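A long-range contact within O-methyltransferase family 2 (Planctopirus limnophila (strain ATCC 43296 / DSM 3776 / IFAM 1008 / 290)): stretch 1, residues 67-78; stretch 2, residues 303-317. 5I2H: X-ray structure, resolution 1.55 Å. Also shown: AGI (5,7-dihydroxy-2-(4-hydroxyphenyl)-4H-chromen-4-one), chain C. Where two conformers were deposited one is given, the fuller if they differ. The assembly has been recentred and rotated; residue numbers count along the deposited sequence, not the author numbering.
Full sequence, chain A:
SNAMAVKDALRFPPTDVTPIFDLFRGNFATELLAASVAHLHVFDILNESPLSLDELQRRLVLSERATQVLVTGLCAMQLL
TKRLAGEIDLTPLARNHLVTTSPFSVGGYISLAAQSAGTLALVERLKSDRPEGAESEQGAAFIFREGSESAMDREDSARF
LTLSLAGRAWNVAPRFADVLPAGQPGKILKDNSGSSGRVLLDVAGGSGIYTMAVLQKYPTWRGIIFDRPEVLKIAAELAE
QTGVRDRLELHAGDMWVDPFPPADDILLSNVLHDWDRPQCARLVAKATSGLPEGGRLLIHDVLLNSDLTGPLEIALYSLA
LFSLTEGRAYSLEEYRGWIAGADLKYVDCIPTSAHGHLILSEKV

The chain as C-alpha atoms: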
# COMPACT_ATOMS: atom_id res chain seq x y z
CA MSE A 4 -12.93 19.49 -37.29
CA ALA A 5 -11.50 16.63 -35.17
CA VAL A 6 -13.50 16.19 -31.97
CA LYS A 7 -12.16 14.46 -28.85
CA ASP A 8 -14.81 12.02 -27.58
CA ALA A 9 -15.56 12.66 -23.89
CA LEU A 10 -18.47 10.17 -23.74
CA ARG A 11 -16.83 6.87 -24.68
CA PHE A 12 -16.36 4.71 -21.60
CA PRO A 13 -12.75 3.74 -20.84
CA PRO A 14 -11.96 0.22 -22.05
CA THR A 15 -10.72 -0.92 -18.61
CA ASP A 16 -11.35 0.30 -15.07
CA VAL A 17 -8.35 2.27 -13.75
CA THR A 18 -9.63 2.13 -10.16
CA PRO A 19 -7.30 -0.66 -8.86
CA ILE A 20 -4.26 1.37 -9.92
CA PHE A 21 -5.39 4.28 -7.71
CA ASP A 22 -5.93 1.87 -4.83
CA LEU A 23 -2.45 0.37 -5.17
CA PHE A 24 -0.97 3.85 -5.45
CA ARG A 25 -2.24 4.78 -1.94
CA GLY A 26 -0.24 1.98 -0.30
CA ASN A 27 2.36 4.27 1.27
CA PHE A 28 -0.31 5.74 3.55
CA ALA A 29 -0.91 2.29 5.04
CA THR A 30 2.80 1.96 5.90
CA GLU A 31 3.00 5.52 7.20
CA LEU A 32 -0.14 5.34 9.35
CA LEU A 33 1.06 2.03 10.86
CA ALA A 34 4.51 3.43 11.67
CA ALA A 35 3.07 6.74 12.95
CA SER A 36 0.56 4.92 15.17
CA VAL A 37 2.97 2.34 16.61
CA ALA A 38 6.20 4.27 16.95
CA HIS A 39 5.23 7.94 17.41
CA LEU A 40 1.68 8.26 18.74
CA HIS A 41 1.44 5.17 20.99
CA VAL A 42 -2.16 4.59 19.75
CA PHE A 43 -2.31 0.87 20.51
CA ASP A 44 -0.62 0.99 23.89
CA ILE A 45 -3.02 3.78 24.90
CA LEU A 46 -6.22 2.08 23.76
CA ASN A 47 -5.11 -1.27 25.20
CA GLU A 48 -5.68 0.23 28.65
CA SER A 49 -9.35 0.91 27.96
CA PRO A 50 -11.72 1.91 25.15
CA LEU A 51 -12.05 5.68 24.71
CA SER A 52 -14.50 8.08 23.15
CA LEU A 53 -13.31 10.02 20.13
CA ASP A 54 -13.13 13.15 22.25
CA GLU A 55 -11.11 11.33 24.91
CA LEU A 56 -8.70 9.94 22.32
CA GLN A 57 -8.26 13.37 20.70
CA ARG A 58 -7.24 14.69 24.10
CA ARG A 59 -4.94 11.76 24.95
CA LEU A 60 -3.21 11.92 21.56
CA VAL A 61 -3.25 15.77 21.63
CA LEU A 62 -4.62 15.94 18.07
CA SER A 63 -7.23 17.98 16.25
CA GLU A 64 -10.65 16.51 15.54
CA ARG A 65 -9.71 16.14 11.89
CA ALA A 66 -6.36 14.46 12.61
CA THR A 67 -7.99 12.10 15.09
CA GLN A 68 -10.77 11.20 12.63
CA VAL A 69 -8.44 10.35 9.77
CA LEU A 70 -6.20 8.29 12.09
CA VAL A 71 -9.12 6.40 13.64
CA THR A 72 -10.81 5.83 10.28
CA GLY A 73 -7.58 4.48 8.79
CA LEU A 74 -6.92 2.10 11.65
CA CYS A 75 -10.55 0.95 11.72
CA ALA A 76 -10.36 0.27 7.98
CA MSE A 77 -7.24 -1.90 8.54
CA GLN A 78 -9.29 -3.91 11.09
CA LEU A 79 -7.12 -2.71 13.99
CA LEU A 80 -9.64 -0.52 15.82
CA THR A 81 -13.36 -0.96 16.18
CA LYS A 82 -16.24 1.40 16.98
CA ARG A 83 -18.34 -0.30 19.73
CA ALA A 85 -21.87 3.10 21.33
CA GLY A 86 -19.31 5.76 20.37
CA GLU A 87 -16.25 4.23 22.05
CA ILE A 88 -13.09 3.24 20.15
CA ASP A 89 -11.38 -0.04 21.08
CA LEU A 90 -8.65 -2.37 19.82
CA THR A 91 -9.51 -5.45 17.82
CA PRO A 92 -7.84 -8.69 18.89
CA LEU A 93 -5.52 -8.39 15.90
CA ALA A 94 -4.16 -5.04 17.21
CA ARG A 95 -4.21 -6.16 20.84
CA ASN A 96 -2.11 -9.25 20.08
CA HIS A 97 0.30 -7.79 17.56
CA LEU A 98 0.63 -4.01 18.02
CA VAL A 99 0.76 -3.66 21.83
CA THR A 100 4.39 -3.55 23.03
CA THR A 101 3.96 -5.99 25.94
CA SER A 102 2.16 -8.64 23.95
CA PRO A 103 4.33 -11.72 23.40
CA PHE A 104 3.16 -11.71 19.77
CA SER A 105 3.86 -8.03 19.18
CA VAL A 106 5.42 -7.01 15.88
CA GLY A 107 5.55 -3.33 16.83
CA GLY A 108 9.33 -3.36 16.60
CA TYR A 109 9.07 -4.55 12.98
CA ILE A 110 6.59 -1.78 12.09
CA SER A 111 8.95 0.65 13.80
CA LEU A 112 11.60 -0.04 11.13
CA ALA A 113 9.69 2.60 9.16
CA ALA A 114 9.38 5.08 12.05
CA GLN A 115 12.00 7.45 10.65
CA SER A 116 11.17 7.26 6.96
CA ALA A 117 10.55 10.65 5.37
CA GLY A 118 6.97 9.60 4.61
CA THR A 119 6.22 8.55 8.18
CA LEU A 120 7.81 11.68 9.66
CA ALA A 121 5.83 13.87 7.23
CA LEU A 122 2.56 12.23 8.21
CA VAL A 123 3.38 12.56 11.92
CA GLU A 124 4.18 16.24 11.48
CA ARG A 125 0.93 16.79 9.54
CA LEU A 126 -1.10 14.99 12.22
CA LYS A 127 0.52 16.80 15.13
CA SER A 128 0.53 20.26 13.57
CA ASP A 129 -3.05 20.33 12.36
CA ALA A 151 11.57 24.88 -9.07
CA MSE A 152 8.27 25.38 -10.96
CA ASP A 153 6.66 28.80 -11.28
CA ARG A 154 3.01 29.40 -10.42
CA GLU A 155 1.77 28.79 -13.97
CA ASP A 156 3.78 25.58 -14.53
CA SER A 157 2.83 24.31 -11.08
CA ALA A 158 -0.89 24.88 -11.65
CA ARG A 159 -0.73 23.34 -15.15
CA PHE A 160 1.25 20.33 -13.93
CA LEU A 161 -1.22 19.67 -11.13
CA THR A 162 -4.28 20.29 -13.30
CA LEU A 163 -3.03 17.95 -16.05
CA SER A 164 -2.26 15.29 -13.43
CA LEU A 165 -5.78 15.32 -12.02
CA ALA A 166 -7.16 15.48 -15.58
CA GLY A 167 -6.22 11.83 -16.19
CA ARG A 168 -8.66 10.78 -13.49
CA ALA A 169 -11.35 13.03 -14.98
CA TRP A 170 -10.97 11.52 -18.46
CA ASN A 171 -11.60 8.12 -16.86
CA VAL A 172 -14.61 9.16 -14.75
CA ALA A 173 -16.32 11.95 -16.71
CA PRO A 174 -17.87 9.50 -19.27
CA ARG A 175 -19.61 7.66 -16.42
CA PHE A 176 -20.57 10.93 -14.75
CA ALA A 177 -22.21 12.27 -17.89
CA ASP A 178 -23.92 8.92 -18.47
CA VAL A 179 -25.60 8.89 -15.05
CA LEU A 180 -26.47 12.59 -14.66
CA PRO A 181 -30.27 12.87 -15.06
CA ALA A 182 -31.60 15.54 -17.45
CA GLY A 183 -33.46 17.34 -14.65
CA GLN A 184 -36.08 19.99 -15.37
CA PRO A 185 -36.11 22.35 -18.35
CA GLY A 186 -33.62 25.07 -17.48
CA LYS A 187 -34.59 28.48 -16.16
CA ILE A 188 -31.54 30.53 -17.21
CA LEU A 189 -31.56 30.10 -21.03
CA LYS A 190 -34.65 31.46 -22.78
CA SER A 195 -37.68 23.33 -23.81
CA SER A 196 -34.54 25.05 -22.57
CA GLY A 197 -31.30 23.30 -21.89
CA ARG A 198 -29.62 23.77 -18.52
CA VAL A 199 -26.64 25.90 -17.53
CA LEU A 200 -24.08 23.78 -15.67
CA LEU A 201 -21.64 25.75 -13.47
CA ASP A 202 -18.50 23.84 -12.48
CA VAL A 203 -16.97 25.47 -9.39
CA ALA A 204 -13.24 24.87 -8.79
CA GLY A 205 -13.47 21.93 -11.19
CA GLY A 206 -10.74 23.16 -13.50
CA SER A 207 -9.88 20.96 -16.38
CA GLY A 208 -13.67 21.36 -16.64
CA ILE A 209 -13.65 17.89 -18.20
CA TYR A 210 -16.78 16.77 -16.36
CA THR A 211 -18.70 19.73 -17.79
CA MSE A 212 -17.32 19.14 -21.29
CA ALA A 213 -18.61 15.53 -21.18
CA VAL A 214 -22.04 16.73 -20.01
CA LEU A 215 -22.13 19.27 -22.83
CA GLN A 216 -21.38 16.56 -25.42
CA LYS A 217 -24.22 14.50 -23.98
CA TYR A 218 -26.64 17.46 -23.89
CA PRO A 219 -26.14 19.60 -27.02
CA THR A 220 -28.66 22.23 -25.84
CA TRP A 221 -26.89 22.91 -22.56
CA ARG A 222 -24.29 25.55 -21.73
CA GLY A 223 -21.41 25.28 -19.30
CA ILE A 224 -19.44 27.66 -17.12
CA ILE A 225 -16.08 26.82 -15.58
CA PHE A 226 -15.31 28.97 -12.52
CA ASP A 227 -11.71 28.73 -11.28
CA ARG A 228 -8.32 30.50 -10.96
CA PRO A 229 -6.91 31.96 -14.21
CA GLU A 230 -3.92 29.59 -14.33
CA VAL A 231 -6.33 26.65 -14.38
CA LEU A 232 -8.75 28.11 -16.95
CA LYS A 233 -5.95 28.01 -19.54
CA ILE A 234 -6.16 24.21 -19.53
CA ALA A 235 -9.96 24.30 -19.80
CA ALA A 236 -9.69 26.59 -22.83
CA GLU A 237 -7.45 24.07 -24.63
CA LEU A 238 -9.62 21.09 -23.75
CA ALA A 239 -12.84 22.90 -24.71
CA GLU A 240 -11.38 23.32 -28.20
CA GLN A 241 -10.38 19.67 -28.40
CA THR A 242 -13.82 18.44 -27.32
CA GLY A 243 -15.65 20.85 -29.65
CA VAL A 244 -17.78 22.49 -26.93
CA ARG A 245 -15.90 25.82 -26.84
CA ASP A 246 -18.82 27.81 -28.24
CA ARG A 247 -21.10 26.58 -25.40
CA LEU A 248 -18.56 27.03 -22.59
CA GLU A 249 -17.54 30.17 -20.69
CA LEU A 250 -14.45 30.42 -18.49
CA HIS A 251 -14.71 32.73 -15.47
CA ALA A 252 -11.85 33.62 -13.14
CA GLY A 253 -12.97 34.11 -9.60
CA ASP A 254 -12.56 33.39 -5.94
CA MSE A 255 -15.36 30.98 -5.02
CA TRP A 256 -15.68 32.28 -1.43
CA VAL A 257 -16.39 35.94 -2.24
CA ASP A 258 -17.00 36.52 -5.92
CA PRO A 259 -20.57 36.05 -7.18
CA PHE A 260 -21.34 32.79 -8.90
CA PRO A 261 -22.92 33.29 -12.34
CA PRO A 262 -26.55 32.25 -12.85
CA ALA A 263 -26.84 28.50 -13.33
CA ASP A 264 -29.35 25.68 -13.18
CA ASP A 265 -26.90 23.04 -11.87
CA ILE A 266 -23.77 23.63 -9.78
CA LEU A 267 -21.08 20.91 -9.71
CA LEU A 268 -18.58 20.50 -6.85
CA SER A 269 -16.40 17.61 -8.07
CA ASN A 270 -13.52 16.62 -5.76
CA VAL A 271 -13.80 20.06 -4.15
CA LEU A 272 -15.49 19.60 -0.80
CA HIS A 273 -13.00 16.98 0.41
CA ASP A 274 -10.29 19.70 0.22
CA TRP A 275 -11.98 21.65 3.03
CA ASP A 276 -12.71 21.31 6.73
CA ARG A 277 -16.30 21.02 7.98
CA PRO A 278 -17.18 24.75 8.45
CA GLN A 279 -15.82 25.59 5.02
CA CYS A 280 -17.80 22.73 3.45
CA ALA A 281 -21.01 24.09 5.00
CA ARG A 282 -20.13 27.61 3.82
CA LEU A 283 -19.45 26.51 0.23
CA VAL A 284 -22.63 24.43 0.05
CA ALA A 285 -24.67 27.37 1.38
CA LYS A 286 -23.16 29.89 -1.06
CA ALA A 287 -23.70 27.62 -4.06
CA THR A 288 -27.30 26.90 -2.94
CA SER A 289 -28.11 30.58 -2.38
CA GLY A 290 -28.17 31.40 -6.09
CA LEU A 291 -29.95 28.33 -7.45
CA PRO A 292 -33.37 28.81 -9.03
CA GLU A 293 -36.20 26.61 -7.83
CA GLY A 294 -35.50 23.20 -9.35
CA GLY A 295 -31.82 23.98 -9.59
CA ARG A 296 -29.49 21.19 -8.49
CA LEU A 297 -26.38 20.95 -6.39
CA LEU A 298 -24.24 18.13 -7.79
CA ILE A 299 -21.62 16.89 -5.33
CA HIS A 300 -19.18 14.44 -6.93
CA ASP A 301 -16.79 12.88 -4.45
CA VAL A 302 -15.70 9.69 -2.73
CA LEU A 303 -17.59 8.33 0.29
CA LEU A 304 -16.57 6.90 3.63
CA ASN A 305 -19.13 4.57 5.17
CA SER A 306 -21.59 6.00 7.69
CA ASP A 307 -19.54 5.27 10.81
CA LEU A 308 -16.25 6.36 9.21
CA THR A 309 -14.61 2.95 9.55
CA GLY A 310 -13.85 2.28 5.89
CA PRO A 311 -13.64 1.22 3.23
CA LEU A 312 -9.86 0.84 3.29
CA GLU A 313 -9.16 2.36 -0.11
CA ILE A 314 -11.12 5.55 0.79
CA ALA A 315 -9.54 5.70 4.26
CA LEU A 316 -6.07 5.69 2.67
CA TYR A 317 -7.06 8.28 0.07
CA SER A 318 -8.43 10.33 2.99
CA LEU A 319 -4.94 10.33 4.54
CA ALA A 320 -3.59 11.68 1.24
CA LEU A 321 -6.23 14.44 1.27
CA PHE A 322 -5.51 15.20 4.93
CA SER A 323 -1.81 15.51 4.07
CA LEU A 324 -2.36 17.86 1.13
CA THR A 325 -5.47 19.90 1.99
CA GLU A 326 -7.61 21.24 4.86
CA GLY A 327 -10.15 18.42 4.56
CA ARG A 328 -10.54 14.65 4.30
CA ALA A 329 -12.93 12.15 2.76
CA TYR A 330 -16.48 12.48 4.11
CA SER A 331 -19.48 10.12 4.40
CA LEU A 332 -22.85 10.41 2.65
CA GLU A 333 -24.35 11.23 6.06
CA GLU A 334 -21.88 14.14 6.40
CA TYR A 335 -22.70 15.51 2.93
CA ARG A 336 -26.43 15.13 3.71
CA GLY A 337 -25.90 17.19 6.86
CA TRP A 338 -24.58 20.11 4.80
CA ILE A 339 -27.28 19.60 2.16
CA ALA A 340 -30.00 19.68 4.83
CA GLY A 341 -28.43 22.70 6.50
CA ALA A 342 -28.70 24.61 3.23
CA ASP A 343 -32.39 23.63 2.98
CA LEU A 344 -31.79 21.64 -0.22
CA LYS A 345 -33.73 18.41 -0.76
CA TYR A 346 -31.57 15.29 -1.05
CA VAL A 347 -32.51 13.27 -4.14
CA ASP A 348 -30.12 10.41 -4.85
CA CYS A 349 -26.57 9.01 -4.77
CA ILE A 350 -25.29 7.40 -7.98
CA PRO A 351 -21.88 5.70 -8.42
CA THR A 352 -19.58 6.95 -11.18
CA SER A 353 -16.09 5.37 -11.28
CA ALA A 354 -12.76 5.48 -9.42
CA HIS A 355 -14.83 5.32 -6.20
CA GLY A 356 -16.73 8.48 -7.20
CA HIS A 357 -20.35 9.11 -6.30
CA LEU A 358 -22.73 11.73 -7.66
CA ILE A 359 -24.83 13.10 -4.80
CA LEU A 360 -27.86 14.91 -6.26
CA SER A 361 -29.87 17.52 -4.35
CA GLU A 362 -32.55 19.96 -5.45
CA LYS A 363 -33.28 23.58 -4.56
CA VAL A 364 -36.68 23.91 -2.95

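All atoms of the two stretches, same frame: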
# COMPACT_ATOMS: atom_id res chain seq x y z
N THR A 67 -7.57 13.31 14.39
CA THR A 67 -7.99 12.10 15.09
C THR A 67 -8.94 11.27 14.23
O THR A 67 -8.82 10.03 14.18
CB THR A 67 -8.61 12.45 16.44
OG1 THR A 67 -7.68 13.23 17.21
CG2 THR A 67 -8.92 11.17 17.23
N GLN A 68 -9.84 11.93 13.49
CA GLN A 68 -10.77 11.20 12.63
C GLN A 68 -10.03 10.45 11.55
O GLN A 68 -10.34 9.28 11.29
CB GLN A 68 -11.81 12.11 11.97
CG GLN A 68 -12.85 12.74 12.87
CD GLN A 68 -14.03 11.84 13.18
OE1 GLN A 68 -13.96 10.62 13.13
NE2 GLN A 68 -15.16 12.47 13.50
N VAL A 69 -9.06 11.09 10.87
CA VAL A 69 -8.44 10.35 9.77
C VAL A 69 -7.61 9.19 10.31
O VAL A 69 -7.53 8.13 9.67
CB VAL A 69 -7.61 11.25 8.82
CG1 VAL A 69 -8.45 12.43 8.31
CG2 VAL A 69 -6.34 11.75 9.44
N LEU A 70 -6.99 9.35 11.48
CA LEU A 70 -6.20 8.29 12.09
C LEU A 70 -7.11 7.14 12.51
O LEU A 70 -6.82 5.97 12.21
CB LEU A 70 -5.43 8.85 13.30
CG LEU A 70 -4.58 7.82 14.04
CD1 LEU A 70 -3.24 8.38 14.51
CD2 LEU A 70 -5.34 7.34 15.25
N VAL A 71 -8.22 7.45 13.18
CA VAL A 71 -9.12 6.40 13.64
C VAL A 71 -9.76 5.69 12.46
O VAL A 71 -9.86 4.45 12.44
CB VAL A 71 -10.18 6.97 14.60
CG1 VAL A 71 -11.34 5.97 14.80
CG2 VAL A 71 -9.53 7.33 15.93
N THR A 72 -10.22 6.45 11.46
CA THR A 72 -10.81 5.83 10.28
C THR A 72 -9.82 4.91 9.58
O THR A 72 -10.17 3.79 9.18
CB THR A 72 -11.33 6.92 9.33
OG1 THR A 72 -12.43 7.57 9.98
CG2 THR A 72 -11.78 6.36 7.98
N GLY A 73 -8.57 5.34 9.43
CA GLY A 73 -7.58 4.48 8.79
C GLY A 73 -7.34 3.19 9.55
O GLY A 73 -7.29 2.09 8.97
N LEU A 74 -7.20 3.29 10.87
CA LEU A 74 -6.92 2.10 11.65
C LEU A 74 -8.15 1.20 11.75
O LEU A 74 -8.00 -0.03 11.76
CB LEU A 74 -6.40 2.47 13.05
CG LEU A 74 -5.07 3.25 13.04
CD1 LEU A 74 -4.72 3.76 14.45
CD2 LEU A 74 -3.92 2.42 12.43
N CYS A 75 -9.36 1.77 11.80
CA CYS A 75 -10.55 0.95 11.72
C CYS A 75 -10.60 0.19 10.40
O CYS A 75 -10.95 -1.00 10.37
CB CYS A 75 -11.81 1.81 11.85
SG CYS A 75 -12.17 2.38 13.56
N ALA A 76 -10.27 0.88 9.29
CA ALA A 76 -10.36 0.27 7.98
C ALA A 76 -9.37 -0.88 7.82
O ALA A 76 -9.63 -1.80 7.04
CB ALA A 76 -10.15 1.32 6.89
N MSE A 77 -8.25 -0.83 8.55
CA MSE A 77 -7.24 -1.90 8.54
C MSE A 77 -7.58 -3.00 9.55
O MSE A 77 -6.76 -3.89 9.80
CB MSE A 77 -5.86 -1.31 8.84
CG MSE A 77 -5.24 -0.57 7.66
SE MSE A 77 -3.41 0.08 8.07
CE MSE A 77 -3.87 1.93 8.22
N GLN A 78 -8.77 -2.91 10.16
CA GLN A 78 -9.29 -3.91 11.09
C GLN A 78 -8.44 -3.97 12.37
O GLN A 78 -8.25 -5.03 12.98
CB GLN A 78 -9.39 -5.29 10.44
CG GLN A 78 -10.20 -5.28 9.16
CD GLN A 78 -11.00 -6.55 9.00
OE1 GLN A 78 -10.44 -7.62 8.80
NE2 GLN A 78 -12.32 -6.44 9.13
N LEU A 303 -16.79 8.47 -0.93
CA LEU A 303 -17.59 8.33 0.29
C LEU A 303 -16.95 7.35 1.27
O LEU A 303 -16.70 6.19 0.92
CB LEU A 303 -19.00 7.84 -0.02
CG LEU A 303 -19.83 8.79 -0.88
CD1 LEU A 303 -21.16 8.06 -1.28
CD2 LEU A 303 -20.10 10.12 -0.17
N LEU A 304 -16.72 7.81 2.50
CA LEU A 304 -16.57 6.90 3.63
C LEU A 304 -17.92 6.33 4.02
O LEU A 304 -18.97 6.94 3.75
CB LEU A 304 -15.97 7.61 4.84
CG LEU A 304 -14.50 8.00 4.70
CD1 LEU A 304 -14.10 8.90 5.83
CD2 LEU A 304 -13.59 6.74 4.70
N ASN A 305 -17.89 5.16 4.68
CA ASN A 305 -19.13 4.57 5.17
C ASN A 305 -19.67 5.41 6.34
O ASN A 305 -19.01 6.34 6.83
CB ASN A 305 -18.94 3.09 5.54
CG ASN A 305 -17.95 2.87 6.67
OD1 ASN A 305 -17.66 3.78 7.45
ND2 ASN A 305 -17.47 1.64 6.79
N SER A 306 -20.89 5.10 6.78
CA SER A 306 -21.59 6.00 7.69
C SER A 306 -20.95 6.07 9.08
O SER A 306 -21.12 7.07 9.78
CB SER A 306 -23.06 5.62 7.79
OG SER A 306 -23.20 4.31 8.31
N ASP A 307 -20.20 5.07 9.52
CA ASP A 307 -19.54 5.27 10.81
C ASP A 307 -18.05 5.54 10.65
O ASP A 307 -17.30 5.42 11.62
CB ASP A 307 -19.81 4.12 11.78
CG ASP A 307 -19.18 2.83 11.34
OD1 ASP A 307 -18.75 2.74 10.17
OD2 ASP A 307 -19.13 1.88 12.18
N LEU A 308 -17.63 5.94 9.45
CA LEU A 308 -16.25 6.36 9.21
C LEU A 308 -15.24 5.29 9.64
O LEU A 308 -14.22 5.58 10.26
CB LEU A 308 -15.95 7.70 9.89
CG LEU A 308 -16.99 8.80 9.70
CD1 LEU A 308 -16.52 10.08 10.44
CD2 LEU A 308 -17.21 9.07 8.20
N THR A 309 -15.51 4.05 9.26
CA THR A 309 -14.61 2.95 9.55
C THR A 309 -14.03 2.32 8.29
O THR A 309 -13.34 1.30 8.39
CB THR A 309 -15.33 1.87 10.36
OG1 THR A 309 -16.49 1.43 9.63
CG2 THR A 309 -15.74 2.43 11.72
N GLY A 310 -14.33 2.86 7.13
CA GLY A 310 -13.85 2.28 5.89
C GLY A 310 -14.65 2.90 4.76
O GLY A 310 -15.37 3.91 4.97
N PRO A 311 -14.52 2.35 3.54
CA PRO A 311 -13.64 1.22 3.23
C PRO A 311 -12.16 1.63 3.19
O PRO A 311 -11.84 2.83 3.15
CB PRO A 311 -14.11 0.78 1.85
CG PRO A 311 -14.75 2.01 1.25
CD PRO A 311 -15.26 2.85 2.37
N LEU A 312 -11.30 0.62 3.19
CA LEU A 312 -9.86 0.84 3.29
C LEU A 312 -9.36 1.79 2.19
O LEU A 312 -8.58 2.71 2.46
CB LEU A 312 -9.11 -0.50 3.22
CG LEU A 312 -7.58 -0.37 3.35
CD1 LEU A 312 -7.19 0.30 4.68
CD2 LEU A 312 -6.90 -1.75 3.19
N GLU A 313 -9.76 1.55 0.94
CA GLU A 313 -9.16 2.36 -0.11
C GLU A 313 -9.53 3.84 0.05
O GLU A 313 -8.69 4.71 -0.25
CB GLU A 313 -9.53 1.82 -1.50
CG GLU A 313 -11.00 1.77 -1.78
CD GLU A 313 -11.68 0.46 -1.31
OE1 GLU A 313 -11.13 -0.31 -0.49
OE2 GLU A 313 -12.80 0.21 -1.81
N ILE A 314 -10.73 4.14 0.59
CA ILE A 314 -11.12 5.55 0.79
C ILE A 314 -10.44 6.09 2.04
O ILE A 314 -10.05 7.27 2.08
CB ILE A 314 -12.66 5.70 0.86
CG1 ILE A 314 -13.32 5.13 -0.39
CG2 ILE A 314 -13.08 7.18 1.03
CD1 ILE A 314 -12.67 5.57 -1.69
N ALA A 315 -10.23 5.24 3.05
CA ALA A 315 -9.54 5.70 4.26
C ALA A 315 -8.09 6.07 3.94
O ALA A 315 -7.54 7.03 4.51
CB ALA A 315 -9.64 4.62 5.34
N LEU A 316 -7.44 5.33 3.03
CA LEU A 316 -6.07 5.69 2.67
C LEU A 316 -6.04 6.94 1.82
O LEU A 316 -5.18 7.81 2.01
CB LEU A 316 -5.37 4.52 1.96
CG LEU A 316 -5.21 3.25 2.83
CD1 LEU A 316 -4.42 2.17 2.07
CD2 LEU A 316 -4.49 3.58 4.19
N TYR A 317 -6.95 7.05 0.86
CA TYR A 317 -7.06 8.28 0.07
C TYR A 317 -7.34 9.47 0.97
O TYR A 317 -6.80 10.57 0.75
CB TYR A 317 -8.14 8.08 -1.00
CG TYR A 317 -8.36 9.25 -1.89
CD1 TYR A 317 -7.31 10.04 -2.33
CD2 TYR A 317 -9.63 9.55 -2.34
CE1 TYR A 317 -7.53 11.11 -3.18
CE2 TYR A 317 -9.86 10.62 -3.19
CZ TYR A 317 -8.81 11.40 -3.58
OH TYR A 317 -9.04 12.45 -4.44
CAG AGI C . -1.93 17.61 -4.92
CAE AGI C . -0.57 17.90 -4.85
CAM AGI C . -0.17 19.12 -4.32
OAB AGI C . 1.17 19.38 -4.25
CAF AGI C . -1.12 20.05 -3.87
CAH AGI C . -2.49 19.76 -3.94
CAP AGI C . -2.88 18.53 -4.47
CAQ AGI C . -4.30 18.09 -4.60
OAL AGI C . -4.42 16.75 -4.89
CAJ AGI C . -5.42 18.93 -4.46
CAR AGI C . -6.71 18.40 -4.61
OAA AGI C . -7.72 19.14 -4.50
CAT AGI C . -6.86 16.93 -4.92
CAS AGI C . -5.62 16.13 -5.05
CAK AGI C . -5.67 14.78 -5.33
CAN AGI C . -6.88 14.15 -5.50
OAC AGI C . -6.86 12.83 -5.79
CAI AGI C . -8.10 14.84 -5.40
CAO AGI C . -8.16 16.19 -5.12
OAD AGI C . -9.36 16.79 -5.04
O HOH W 1 -8.64 7.75 7.10

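Helix 67-76 packs against a loop and the start of helix 312-317, with the two helix directions 151° apart. The axes approach to 8.7 Å. Small residues line this approach: Gly73 CA lies 4.0 Å from Ala315 CB, and Ala76 CB lies 3.7 Å from Ala315 CB.

Thr72 sits at the centre. Its chi1 is m (-67°), which places Thr72 OG1 2.7 Å from Leu308 O. Thr72 OG1 is also 3.0 Å from Gln68 O, so the destination of its one proton is not settled. The same rotamer turns Thr72 CG2 toward the second stretch, 3.8 Å from both Leu304 CD2 and Ala315 CB. Thr72 thus sets its hydroxyl oxygen beside Leu308 O and its methyl against Leu304 and Ala315.

Leu308 ends a type I turn that begins at Asn305, and has positive phi (54°). Its side chain is m,t and extends along the first helix, bringing Leu308 CD1 to 3.8 Å from Gln68 OE1. Gln68 points sideways at CB, but its m,m chain brings its end nearer.

Thr309 has chi1 p (57°). This rotamer turns Thr309 OG1 back into its own loop, where it donates to Asp307 OD1 (2.7 Å) and accepts from Asn305 ND2 (3.0 Å). Asn305, also p, receives Thr309 N at OD1 (2.8 Å). The loop is thus braced internally. Thr309 CB still touches Cys75 CB at 3.8 Å. Thr309 O lies 3.2 Å from Ala76 N, but the angle is poor and no hydrogen bond forms.

Leu312 is t,p. Leu312 CD1 reaches 3.8 Å from Ala76 CB and 3.7 Å from Met77 CG. Met77, a selenomethionine just past the helix, is m,t at chi1 and chi2; its CE comes to 4.4 Å from Leu316 CD2. One water bridges the helices, donating to Val69 O (2.8 Å) and Ala315 O (2.9 Å).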